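Local coordinates for peptidoglycan-recognition protein LB (Drosophila melanogaster, PDB 7NT0) that hydrolyses, with a zinc ion, the amide link between N-acetylmuramoyl residues and L-amino acids in bacterial peptidoglycan, probably clearing its biologically active forms, at residues A[44-49]-A[114-119]; A[57-62]-A[89-94]. The protein carries 1 engineered substitution. One frame throughout, in Å; residues are numbered along the deposited sequence. Where two conformers were deposited one is given.

Contact 1: residues A[44-49]-A[114-119]; sequences HHSYMP and VLIGDW. With ZN (zinc ion), chain C; MLD (glcnac(beta1-4)-murnac(1,6-anhydro)-L-ala-gamma-D-glu-meso-a2pm-D-ala), chain D.
H44 and H45 pair in parallel with V114 and L115 at the ends of two neighbouring strands, L115 N bonding to H44 O, after which both chains leave the sheet and stay joined by backbone and side-chain hydrogen bonds. H44 and V114 share one face, their CB atoms 4.1 Å apart. With CG set beside its backbone N (chi1 -60°), H44 brings ND1 to the zinc ion at 2.1 Å; H154, C162 and the ligand atom OAM complete the site, while H102 is hydrogen-bonded to the far nitrogen, NE2. On the other face, H45 accepts a hydrogen bond from W119 N, which lies at the ring edge and in its plane, 3.0 Å from ND1. Y47 N comes over a face of this same ring and is hydrogen-bonded to G117 O, 2.9 Å away. S46 OG works in two directions: it accepts from G117 N at 2.7 Å and donates to P49 O, also at 2.7 Å, tying the turn of its own chain to the opposite loop. D118 runs alongside Y47, but its carboxylate forms a salt bridge with R120. The chemistry implies a division of labour: one histidine is spent on the metal, while its neighbour accepts a hydrogen bond at ND1 and so ties down the loop after strand 110-115.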
ATOM      1  N   HIS A  44      -0.389   4.001  -3.693  1.00 12.39           N
ATOM      2  CA  HIS A  44      -0.261   5.179  -2.834  1.00 12.42           C
ATOM      3  C   HIS A  44       1.215   5.476  -2.645  1.00 11.09           C
ATOM      4  O   HIS A  44       2.032   4.538  -2.726  1.00 12.42           O
ATOM      5  CB  HIS A  44      -0.904   4.883  -1.467  1.00 11.86           C
ATOM      6  CG  HIS A  44      -2.346   4.530  -1.501  1.00 11.97           C
ATOM      7  ND1 HIS A  44      -3.358   5.455  -1.331  1.00 12.38           N
ATOM      8  CD2 HIS A  44      -2.961   3.333  -1.676  1.00 12.40           C
ATOM      9  CE1 HIS A  44      -4.535   4.828  -1.373  1.00 12.78           C
ATOM     10  NE2 HIS A  44      -4.315   3.523  -1.597  1.00 12.38           N
ATOM     11  N   HIS A  45       1.514   6.704  -2.191  1.00 12.12           N
ATOM     12  CA  HIS A  45       2.771   7.019  -1.491  1.00 11.12           C
ATOM     13  C   HIS A  45       2.426   7.450  -0.075  1.00 12.38           C
ATOM     14  O   HIS A  45       1.284   7.789   0.179  1.00 14.24           O
ATOM     15  CB  HIS A  45       3.639   8.025  -2.233  1.00 11.82           C
ATOM     16  CG  HIS A  45       3.167   9.448  -2.137  1.00 12.24           C
ATOM     17  ND1 HIS A  45       4.021  10.503  -2.416  1.00 13.14           N
ATOM     18  CD2 HIS A  45       1.956   9.995  -1.933  1.00 12.85           C
ATOM     19  CE1 HIS A  45       3.340  11.641  -2.305  1.00 11.85           C
ATOM     20  NE2 HIS A  45       2.091  11.366  -2.013  1.00 12.83           N
ATOM     21  N   SER A  46       3.367   7.383   0.843  1.00 12.17           N
ATOM     22  CA  SER A  46       3.067   7.795   2.245  1.00 12.42           C
ATOM     23  C   SER A  46       3.081   9.314   2.364  1.00 12.51           C
ATOM     24  O   SER A  46       2.355   9.830   3.245  1.00 12.92           O
ATOM     25  CB  SER A  46       3.956   7.116   3.253  1.00 12.52           C
ATOM     26  OG  SER A  46       5.313   7.458   3.092  1.00 12.62           O
ATOM     27  N   TYR A  47       3.966   9.986   1.608  1.00 12.11           N
ATOM     28  CA  TYR A  47       4.261  11.448   1.663  1.00 14.60           C
ATOM     29  C   TYR A  47       5.029  11.755   2.949  1.00 13.83           C
ATOM     30  O   TYR A  47       6.179  12.215   2.895  1.00 14.09           O
ATOM     31  CB  TYR A  47       2.950  12.233   1.561  1.00 15.29           C
ATOM     32  CG  TYR A  47       3.120  13.730   1.619  1.00 16.97           C
ATOM     33  CD1 TYR A  47       3.833  14.412   0.662  1.00 20.39           C
ATOM     34  CD2 TYR A  47       2.532  14.447   2.651  1.00 21.12           C
ATOM     35  CE1 TYR A  47       3.940  15.799   0.711  1.00 21.91           C
ATOM     36  CE2 TYR A  47       2.616  15.828   2.716  1.00 22.71           C
ATOM     37  CZ  TYR A  47       3.316  16.505   1.731  1.00 24.03           C
ATOM     38  OH  TYR A  47       3.438  17.864   1.864  1.00 27.80           O
ATOM     39  N   MET A  48       4.416  11.441   4.094  1.00 13.82           N
ATOM     40  CA  MET A  48       5.077  11.332   5.413  0.50 13.07           C
ATOM     41  C   MET A  48       4.575  10.039   6.032  1.00 13.72           C
ATOM     42  O   MET A  48       3.377   9.813   6.052  1.00 13.09           O
ATOM     43  CB  MET A  48       4.663  12.497   6.315  0.50 13.86           C
ATOM     44  CG  MET A  48       5.104  13.807   5.787  0.50 15.29           C
ATOM     45  SD  MET A  48       6.765  14.173   6.345  0.50 15.92           S
ATOM     46  CE  MET A  48       6.440  14.466   8.076  0.50 18.28           C
ATOM     47  N   PRO A  49       5.441   9.133   6.505  1.00 13.16           N
ATOM     48  CA  PRO A  49       6.885   9.361   6.636  1.00 13.60           C
ATOM     49  C   PRO A  49       7.692   9.293   5.335  1.00 12.84           C
ATOM     50  O   PRO A  49       7.167   8.960   4.306  1.00 12.72           O
ATOM     51  CB  PRO A  49       7.343   8.253   7.581  1.00 16.23           C
ATOM     52  CG  PRO A  49       6.306   7.190   7.451  1.00 16.49           C
ATOM     53  CD  PRO A  49       5.001   7.841   7.057  1.00 15.78           C
ATOM     54  N   VAL A 114       1.129   0.899  -0.442  1.00 11.71           N
ATOM     55  CA  VAL A 114       1.831   2.179  -0.204  1.00 11.96           C
ATOM     56  C   VAL A 114       3.309   1.965  -0.441  1.00 11.89           C
ATOM     57  O   VAL A 114       3.888   1.037   0.148  1.00 12.99           O
ATOM     58  CB  VAL A 114       1.517   2.817   1.165  1.00 10.96           C
ATOM     59  CG1 VAL A 114       1.909   1.937   2.326  1.00 11.96           C
ATOM     60  CG2 VAL A 114       2.150   4.191   1.246  1.00 11.40           C
ATOM     61  N   LEU A 115       3.892   2.815  -1.289  1.00 11.74           N
ATOM     62  CA  LEU A 115       5.365   2.925  -1.419  1.00 12.30           C
ATOM     63  C   LEU A 115       5.796   4.012  -0.438  1.00 12.96           C
ATOM     64  O   LEU A 115       5.446   5.206  -0.642  1.00 14.40           O
ATOM     65  CB  LEU A 115       5.767   3.248  -2.856  1.00 14.41           C
ATOM     66  CG  LEU A 115       5.870   1.991  -3.741  1.00 15.06           C
ATOM     67  CD1 LEU A 115       4.483   1.463  -4.081  1.00 16.04           C
ATOM     68  CD2 LEU A 115       6.649   2.281  -5.003  1.00 17.22           C
ATOM     69  N   ILE A 116       6.438   3.609   0.648  1.00 12.49           N
ATOM     70  CA  ILE A 116       6.824   4.545   1.739  1.00 12.04           C
ATOM     71  C   ILE A 116       7.756   5.612   1.180  1.00 12.91           C
ATOM     72  O   ILE A 116       8.736   5.286   0.473  1.00 12.76           O
ATOM     73  CB  ILE A 116       7.436   3.777   2.916  1.00 13.25           C
ATOM     74  CG1 ILE A 116       6.412   2.787   3.477  1.00 14.50           C
ATOM     75  CG2 ILE A 116       7.978   4.745   3.949  1.00 14.58           C
ATOM     76  CD1 ILE A 116       6.991   1.719   4.423  1.00 15.51           C
ATOM     77  N   GLY A 117       7.380   6.854   1.396  1.00 12.25           N
ATOM     78  CA  GLY A 117       8.159   7.989   0.913  1.00 12.15           C
ATOM     79  C   GLY A 117       7.299   9.016   0.206  1.00 12.12           C
ATOM     80  O   GLY A 117       6.081   8.836   0.033  1.00 11.40           O
ATOM     81  N   ASP A 118       7.979  10.079  -0.178  1.00 12.38           N
ATOM     82  CA  ASP A 118       7.383  11.211  -0.931  1.00 12.41           C
ATOM     83  C   ASP A 118       7.806  11.071  -2.395  1.00 12.80           C
ATOM     84  O   ASP A 118       8.955  11.333  -2.671  1.00 16.19           O
ATOM     85  CB  ASP A 118       7.840  12.539  -0.347  1.00 13.53           C
ATOM     86  CG  ASP A 118       7.487  13.752  -1.208  1.00 16.73           C
ATOM     87  OD1 ASP A 118       6.553  13.629  -2.056  1.00 15.75           O
ATOM     88  OD2 ASP A 118       8.104  14.848  -0.955  1.00 14.95           O
ATOM     89  N   TRP A 119       6.899  10.673  -3.279  1.00 12.71           N
ATOM     90  CA  TRP A 119       7.220  10.329  -4.680  1.00 13.52           C
ATOM     91  C   TRP A 119       6.517  11.321  -5.621  1.00 15.04           C
ATOM     92  O   TRP A 119       6.174  10.964  -6.784  1.00 15.25           O
ATOM     93  CB  TRP A 119       6.892   8.850  -4.946  1.00 13.07           C
ATOM     94  CG  TRP A 119       7.620   7.950  -3.993  1.00 12.01           C
ATOM     95  CD1 TRP A 119       7.043   7.117  -3.076  1.00 12.66           C
ATOM     96  CD2 TRP A 119       9.025   7.878  -3.743  1.00 11.65           C
ATOM     97  NE1 TRP A 119       7.988   6.457  -2.364  1.00 11.22           N
ATOM     98  CE2 TRP A 119       9.209   6.972  -2.668  1.00 12.76           C
ATOM     99  CE3 TRP A 119      10.166   8.476  -4.305  1.00 12.14           C
ATOM    100  CZ2 TRP A 119      10.466   6.639  -2.184  1.00 12.47           C
ATOM    101  CZ3 TRP A 119      11.401   8.169  -3.782  1.00 12.44           C
ATOM    102  CH2 TRP A 119      11.550   7.265  -2.749  1.00 13.46           C
TER
HETATM  103 ZN    ZN C 301      -3.193   7.523  -1.192  1.00 14.49          ZN
HETATM  104  CAI MLD D 302      -1.708   8.428   1.619  1.00 12.47           C
HETATM  105  CAL MLD D 302      -3.078   7.886   1.640  1.00 16.29           C
HETATM  106  OAM MLD D 302      -3.748   7.941   0.627  1.00 16.70           O
HETATM  107  N   MLD D 302      -3.500   7.450   2.830  1.00 16.98           N
HETATM  108  CA  MLD D 302      -4.773   6.788   2.983  1.00 16.58           C
HETATM  109  CB  MLD D 302      -4.718   5.811   4.150  1.00 17.21           C
HETATM  110  C   MLD D 302      -5.947   7.749   3.172  1.00 16.30           C
HETATM  111  O   MLD D 302      -5.906   8.626   4.025  1.00 18.72           O
HETATM  112  NAN MLD D 302      -6.986   7.550   2.380  1.00 18.48           N
HETATM  113  CAO MLD D 302      -8.319   7.975   2.737  1.00 23.33           C
HETATM  114  CAP MLD D 302      -8.963   8.855   1.636  1.00 28.70           C
HETATM  115  OBA MLD D 302      -9.516   9.867   2.012  1.00 36.09           O
HETATM  116  OAQ MLD D 302      -8.830   8.553   0.425  1.00 28.49           O
HETATM  117  CBB MLD D 302      -9.073   6.720   3.127  1.00 25.05           C
HETATM  118  CBC MLD D 302     -10.222   7.002   4.022  1.00 26.93           C
HETATM  119  CBD MLD D 302     -10.981   5.718   4.186  1.00 24.39           C
HETATM  120  OBE MLD D 302     -11.070   4.870   3.289  1.00 20.30           O
HETATM  121  NBF MLD D 302     -11.563   5.594   5.378  1.00 23.41           N
HETATM  122  CBG MLD D 302     -12.453   4.493   5.635  1.00 23.08           C
HETATM  123  CBH MLD D 302     -13.751   4.615   4.805  1.00 26.20           C
HETATM  124  OBI MLD D 302     -14.139   5.726   4.475  1.00 28.12           O
HETATM  125  NBJ MLD D 302     -14.366   3.497   4.374  1.00 28.91           N
HETATM  126  CBK MLD D 302     -15.606   3.502   3.577  1.00 35.75           C
HETATM  127  CBL MLD D 302     -16.655   2.607   4.226  1.00 32.81           C
HETATM  128  CBM MLD D 302     -15.476   3.009   2.113  1.00 38.96           C
HETATM  129  OBO MLD D 302     -14.775   2.008   1.889  1.00 53.67           O
HETATM  130  OBN MLD D 302     -16.143   3.587   1.250  1.00 39.30           O
HETATM  131  CBP MLD D 302     -12.622   4.496   7.152  1.00 26.68           C
HETATM  132  CBQ MLD D 302     -12.724   3.100   7.677  1.00 24.04           C
HETATM  133  CBR MLD D 302     -12.701   2.954   9.183  1.00 24.41           C
HETATM  134  CBS MLD D 302     -12.819   1.502   9.627  1.00 22.55           C
HETATM  135  CBT MLD D 302     -11.564   0.704   9.209  1.00 21.77           C
HETATM  136  OBV MLD D 302     -10.469   1.021   9.720  1.00 20.12           O
HETATM  137  OBU MLD D 302     -11.748  -0.244   8.442  1.00 22.26           O
HETATM  138  NBW MLD D 302     -14.027   0.898   8.995  1.00 22.52           N

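Contact 2: residues A[57-62]-A[89-94]; sequences DCMKSM and MIYTGR. With MLD (glcnac(beta1-4)-murnac(1,6-anhydro)-L-ala-gamma-D-glu-meso-a2pm-D-ala), chain D.
The side chain of Y91 meets segment 57-62 of helix 55-72 from its CB to its OH, and this one side chain carries nearly all of the contact. The strand 90-92 passes alongside the helix with axes 10.2 Å apart and inclined at 36°, a separation bridged by side chains rather than by backbone. Chi1 of -68° turns the ring of Y91 away from the carbonyl carbon and lays it back along the helix, from M62 toward C58. Its phenol end lies against C58, whose CB is 3.2 Å from Y91 OH; C58 SG is held in the disulfide with C52, and the hydroxyl itself is hydrogen-bonded to D87. At the root of the ring M62 is bent at both chi2 and chi3, which folds its CE methyl back to 3.6 Å from Y91 CB. Its sulfur stands 5.3 Å from the ring centroid, obliquely placed, in a Met-aromatic contact. Were the ring cut back to an alanine here, D87 would probably lose its phenol partner and a gap would open between C58, M59 and M62.

Away from this close packing the contact thins out. M59, partly exposed, crosses Y91 at about a right angle and touches it with CG alone, at the ring edge and 3.7 Å from CE2. Beyond Y91 the strand offers M62 little more than T92 O and G93 CA, both over 4 Å from CE. R94 turns instead to the ligand, its NH1 and NH2 donating to the carboxylate oxygens OBU and OBV at 2.8 and 2.7 Å. Strand 90-92 itself lies between strands 17-18 and 82-84, with helix 55-72 on the Y91 face and I90 packed on helix 126-142 on the other.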
ATOM      1  N   ASP A  57      14.219   0.714  10.082  1.00 14.13           N
ATOM      2  CA  ASP A  57      13.621   2.041   9.818  1.00 14.49           C
ATOM      3  C   ASP A  57      12.291   1.844   9.080  1.00 12.12           C
ATOM      4  O   ASP A  57      11.325   2.565   9.410  1.00 12.70           O
ATOM      5  CB  ASP A  57      14.582   2.967   9.065  1.00 14.84           C
ATOM      6  CG  ASP A  57      15.747   3.488   9.891  1.00 19.46           C
ATOM      7  OD1 ASP A  57      15.781   3.334  11.140  1.00 18.68           O
ATOM      8  OD2 ASP A  57      16.635   4.056   9.259  1.00 21.66           O
ATOM      9  N   CYS A  58      12.201   0.915   8.139  1.00 13.59           N
ATOM     10  CA  CYS A  58      10.932   0.645   7.406  1.00 13.71           C
ATOM     11  C   CYS A  58       9.905   0.049   8.362  1.00 13.50           C
ATOM     12  O   CYS A  58       8.751   0.440   8.313  1.00 11.33           O
ATOM     13  CB  CYS A  58      11.159  -0.284   6.224  1.00 15.48           C
ATOM     14  SG  CYS A  58      12.158   0.526   4.948  1.00 16.23           S
ATOM     15  N   MET A  59      10.343  -0.788   9.313  1.00 13.03           N
ATOM     16  CA  MET A  59       9.408  -1.349  10.313  1.00 13.16           C
ATOM     17  C   MET A  59       8.859  -0.220  11.173  1.00 13.62           C
ATOM     18  O   MET A  59       7.664  -0.188  11.467  1.00 13.29           O
ATOM     19  CB  MET A  59      10.133  -2.386  11.178  1.00 12.34           C
ATOM     20  CG  MET A  59      10.487  -3.597  10.375  1.00 14.59           C
ATOM     21  SD  MET A  59      11.463  -4.773  11.394  1.00 19.28           S
ATOM     22  CE  MET A  59      11.283  -6.235  10.368  1.00 21.26           C
ATOM     23  N   LYS A  60       9.722   0.698  11.578  1.00 13.11           N
ATOM     24  CA  LYS A  60       9.287   1.882  12.373  1.00 13.29           C
ATOM     25  C   LYS A  60       8.293   2.709  11.561  1.00 11.86           C
ATOM     26  O   LYS A  60       7.330   3.184  12.140  1.00 12.46           O
ATOM     27  CB  LYS A  60      10.479   2.763  12.806  1.00 13.98           C
ATOM     28  N   SER A  61       8.480   2.873  10.259  1.00 12.85           N
ATOM     29  CA  SER A  61       7.559   3.685   9.409  1.00 13.76           C
ATOM     30  C   SER A  61       6.203   3.003   9.415  1.00 12.92           C
ATOM     31  O   SER A  61       5.164   3.681   9.506  1.00 11.71           O
ATOM     32  CB  SER A  61       8.027   3.824   8.012  1.00 17.63           C
ATOM     33  OG  SER A  61       9.293   4.455   8.038  1.00 24.72           O
ATOM     34  N   MET A  62       6.201   1.690   9.308  1.00 11.67           N
ATOM     35  CA  MET A  62       4.910   0.929   9.332  1.00 11.95           C
ATOM     36  C   MET A  62       4.240   1.108  10.691  1.00 12.16           C
ATOM     37  O   MET A  62       3.029   1.392  10.712  1.00 12.10           O
ATOM     38  CB  MET A  62       5.128  -0.553   9.028  1.00 12.46           C
ATOM     39  CG  MET A  62       5.505  -0.817   7.587  1.00 14.12           C
ATOM     40  SD  MET A  62       4.202  -0.549   6.387  1.00 14.15           S
ATOM     41  CE  MET A  62       3.054  -1.867   6.791  1.00 15.12           C
ATOM     42  N   MET A  89      11.711  -4.503   0.729  1.00 15.14           N
ATOM     43  CA  MET A  89      10.852  -5.526   1.364  1.00 16.22           C
ATOM     44  C   MET A  89       9.380  -5.081   1.262  1.00 15.80           C
ATOM     45  O   MET A  89       9.026  -3.877   1.176  1.00 15.15           O
ATOM     46  CB  MET A  89      11.210  -5.801   2.829  1.00 18.80           C
ATOM     47  CG  MET A  89      12.657  -6.172   3.067  1.00 24.56           C
ATOM     48  SD  MET A  89      13.005  -7.731   2.294  1.00 30.85           S
ATOM     49  CE  MET A  89      12.322  -8.827   3.518  1.00 35.31           C
ATOM     50  N   ILE A  90       8.531  -6.077   1.295  1.00 14.72           N
ATOM     51  CA  ILE A  90       7.054  -5.923   1.362  1.00 13.83           C
ATOM     52  C   ILE A  90       6.619  -6.157   2.799  1.00 13.73           C
ATOM     53  O   ILE A  90       7.007  -7.160   3.399  1.00 14.98           O
ATOM     54  CB  ILE A  90       6.352  -6.913   0.413  1.00 14.19           C
ATOM     55  CG1 ILE A  90       6.818  -6.758  -1.025  1.00 14.07           C
ATOM     56  CG2 ILE A  90       4.846  -6.757   0.559  1.00 14.67           C
ATOM     57  CD1 ILE A  90       6.648  -8.004  -1.862  1.00 17.14           C
ATOM     58  N   TYR A  91       5.820  -5.238   3.342  1.00 12.93           N
ATOM     59  CA  TYR A  91       5.294  -5.278   4.708  1.00 12.14           C
ATOM     60  C   TYR A  91       3.792  -5.562   4.626  1.00 12.08           C
ATOM     61  O   TYR A  91       3.061  -4.782   4.018  1.00 12.39           O
ATOM     62  CB  TYR A  91       5.616  -3.946   5.378  1.00 12.67           C
ATOM     63  CG  TYR A  91       7.086  -3.788   5.611  1.00 13.57           C
ATOM     64  CD1 TYR A  91       7.926  -3.380   4.595  1.00 15.94           C
ATOM     65  CD2 TYR A  91       7.650  -4.120   6.830  1.00 16.03           C
ATOM     66  CE1 TYR A  91       9.291  -3.252   4.776  1.00 14.75           C
ATOM     67  CE2 TYR A  91       9.010  -3.975   7.049  1.00 16.40           C
ATOM     68  CZ  TYR A  91       9.835  -3.563   6.017  1.00 15.34           C
ATOM     69  OH  TYR A  91      11.177  -3.505   6.221  1.00 16.63           O
ATOM     70  N   THR A  92       3.335  -6.599   5.306  1.00 12.27           N
ATOM     71  CA  THR A  92       1.896  -6.909   5.360  1.00 13.11           C
ATOM     72  C   THR A  92       1.229  -5.838   6.212  1.00 13.61           C
ATOM     73  O   THR A  92       1.628  -5.630   7.356  1.00 13.26           O
ATOM     74  CB  THR A  92       1.628  -8.292   5.940  1.00 14.00           C
ATOM     75  OG1 THR A  92       2.337  -9.232   5.132  1.00 13.54           O
ATOM     76  CG2 THR A  92       0.153  -8.598   6.030  1.00 16.17           C
ATOM     77  N   GLY A  93       0.228  -5.177   5.654  1.00 13.54           N
ATOM     78  CA  GLY A  93      -0.636  -4.262   6.410  1.00 15.16           C
ATOM     79  C   GLY A  93      -1.885  -5.037   6.773  1.00 15.07           C
ATOM     80  O   GLY A  93      -1.783  -6.094   7.466  1.00 15.13           O
ATOM     81  N   ARG A  94      -3.020  -4.635   6.225  1.00 13.81           N
ATOM     82  CA  ARG A  94      -4.258  -5.433   6.414  1.00 14.83           C
ATOM     83  C   ARG A  94      -4.194  -6.746   5.640  1.00 15.55           C
ATOM     84  O   ARG A  94      -4.877  -7.689   6.068  1.00 17.21           O
ATOM     85  CB  ARG A  94      -5.474  -4.658   5.971  1.00 14.48           C
ATOM     86  CG  ARG A  94      -5.616  -3.382   6.773  1.00 14.71           C
ATOM     87  CD  ARG A  94      -6.989  -2.833   6.706  1.00 14.64           C
ATOM     88  NE  ARG A  94      -7.065  -1.619   7.479  1.00 14.42           N
ATOM     89  CZ  ARG A  94      -8.198  -1.015   7.852  1.00 15.11           C
ATOM     90  NH1 ARG A  94      -9.375  -1.481   7.492  1.00 16.28           N
ATOM     91  NH2 ARG A  94      -8.149   0.080   8.589  1.00 14.39           N
TER
HETATM   92  CAI MLD D 302      -1.708   8.428   1.619  1.00 12.47           C
HETATM   93  CAL MLD D 302      -3.078   7.886   1.640  1.00 16.29           C
HETATM   94  OAM MLD D 302      -3.748   7.941   0.627  1.00 16.70           O
HETATM   95  N   MLD D 302      -3.500   7.450   2.830  1.00 16.98           N
HETATM   96  CA  MLD D 302      -4.773   6.788   2.983  1.00 16.58           C
HETATM   97  CB  MLD D 302      -4.718   5.811   4.150  1.00 17.21           C
HETATM   98  C   MLD D 302      -5.947   7.749   3.172  1.00 16.30           C
HETATM   99  O   MLD D 302      -5.906   8.626   4.025  1.00 18.72           O
HETATM  100  NAN MLD D 302      -6.986   7.550   2.380  1.00 18.48           N
HETATM  101  CAO MLD D 302      -8.319   7.975   2.737  1.00 23.33           C
HETATM  102  CAP MLD D 302      -8.963   8.855   1.636  1.00 28.70           C
HETATM  103  OBA MLD D 302      -9.516   9.867   2.012  1.00 36.09           O
HETATM  104  OAQ MLD D 302      -8.830   8.553   0.425  1.00 28.49           O
HETATM  105  CBB MLD D 302      -9.073   6.720   3.127  1.00 25.05           C
HETATM  106  CBC MLD D 302     -10.222   7.002   4.022  1.00 26.93           C
HETATM  107  CBD MLD D 302     -10.981   5.718   4.186  1.00 24.39           C
HETATM  108  OBE MLD D 302     -11.070   4.870   3.289  1.00 20.30           O
HETATM  109  NBF MLD D 302     -11.563   5.594   5.378  1.00 23.41           N
HETATM  110  CBG MLD D 302     -12.453   4.493   5.635  1.00 23.08           C
HETATM  111  CBH MLD D 302     -13.751   4.615   4.805  1.00 26.20           C
HETATM  112  OBI MLD D 302     -14.139   5.726   4.475  1.00 28.12           O
HETATM  113  NBJ MLD D 302     -14.366   3.497   4.374  1.00 28.91           N
HETATM  114  CBK MLD D 302     -15.606   3.502   3.577  1.00 35.75           C
HETATM  115  CBL MLD D 302     -16.655   2.607   4.226  1.00 32.81           C
HETATM  116  CBM MLD D 302     -15.476   3.009   2.113  1.00 38.96           C
HETATM  117  OBO MLD D 302     -14.775   2.008   1.889  1.00 53.67           O
HETATM  118  OBN MLD D 302     -16.143   3.587   1.250  1.00 39.30           O
HETATM  119  CBP MLD D 302     -12.622   4.496   7.152  1.00 26.68           C
HETATM  120  CBQ MLD D 302     -12.724   3.100   7.677  1.00 24.04           C
HETATM  121  CBR MLD D 302     -12.701   2.954   9.183  1.00 24.41           C
HETATM  122  CBS MLD D 302     -12.819   1.502   9.627  1.00 22.55           C
HETATM  123  CBT MLD D 302     -11.564   0.704   9.209  1.00 21.77           C
HETATM  124  OBV MLD D 302     -10.469   1.021   9.720  1.00 20.12           O
HETATM  125  OBU MLD D 302     -11.748  -0.244   8.442  1.00 22.26           O
HETATM  126  NBW MLD D 302     -14.027   0.898   8.995  1.00 22.52           N

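In the fold
Both contacts are largely buried and share one mixed sheet, yet they use it differently. Contact 1 joins two adjacent parallel strands, 38-45 and 110-115, and is held by backbone and side-chain hydrogen bonds beside the zinc ion; contact 2 lays helix 55-72 on strand 90-92 through apolar and sulfur-aromatic packing. They meet where P49 and I116 of contact 1 rest on S61 and M62 of contact 2, P49 CG lying 3.8 Å from S61 CB. Each also reaches the bound peptidoglycan fragment: contact 1 at its metal-bound oxygen, contact 2 at a carboxylate gripped by R94. Partly exposed residues that touch across the contacts include D118 and Y47 in contact 1 and M59 in contact 2.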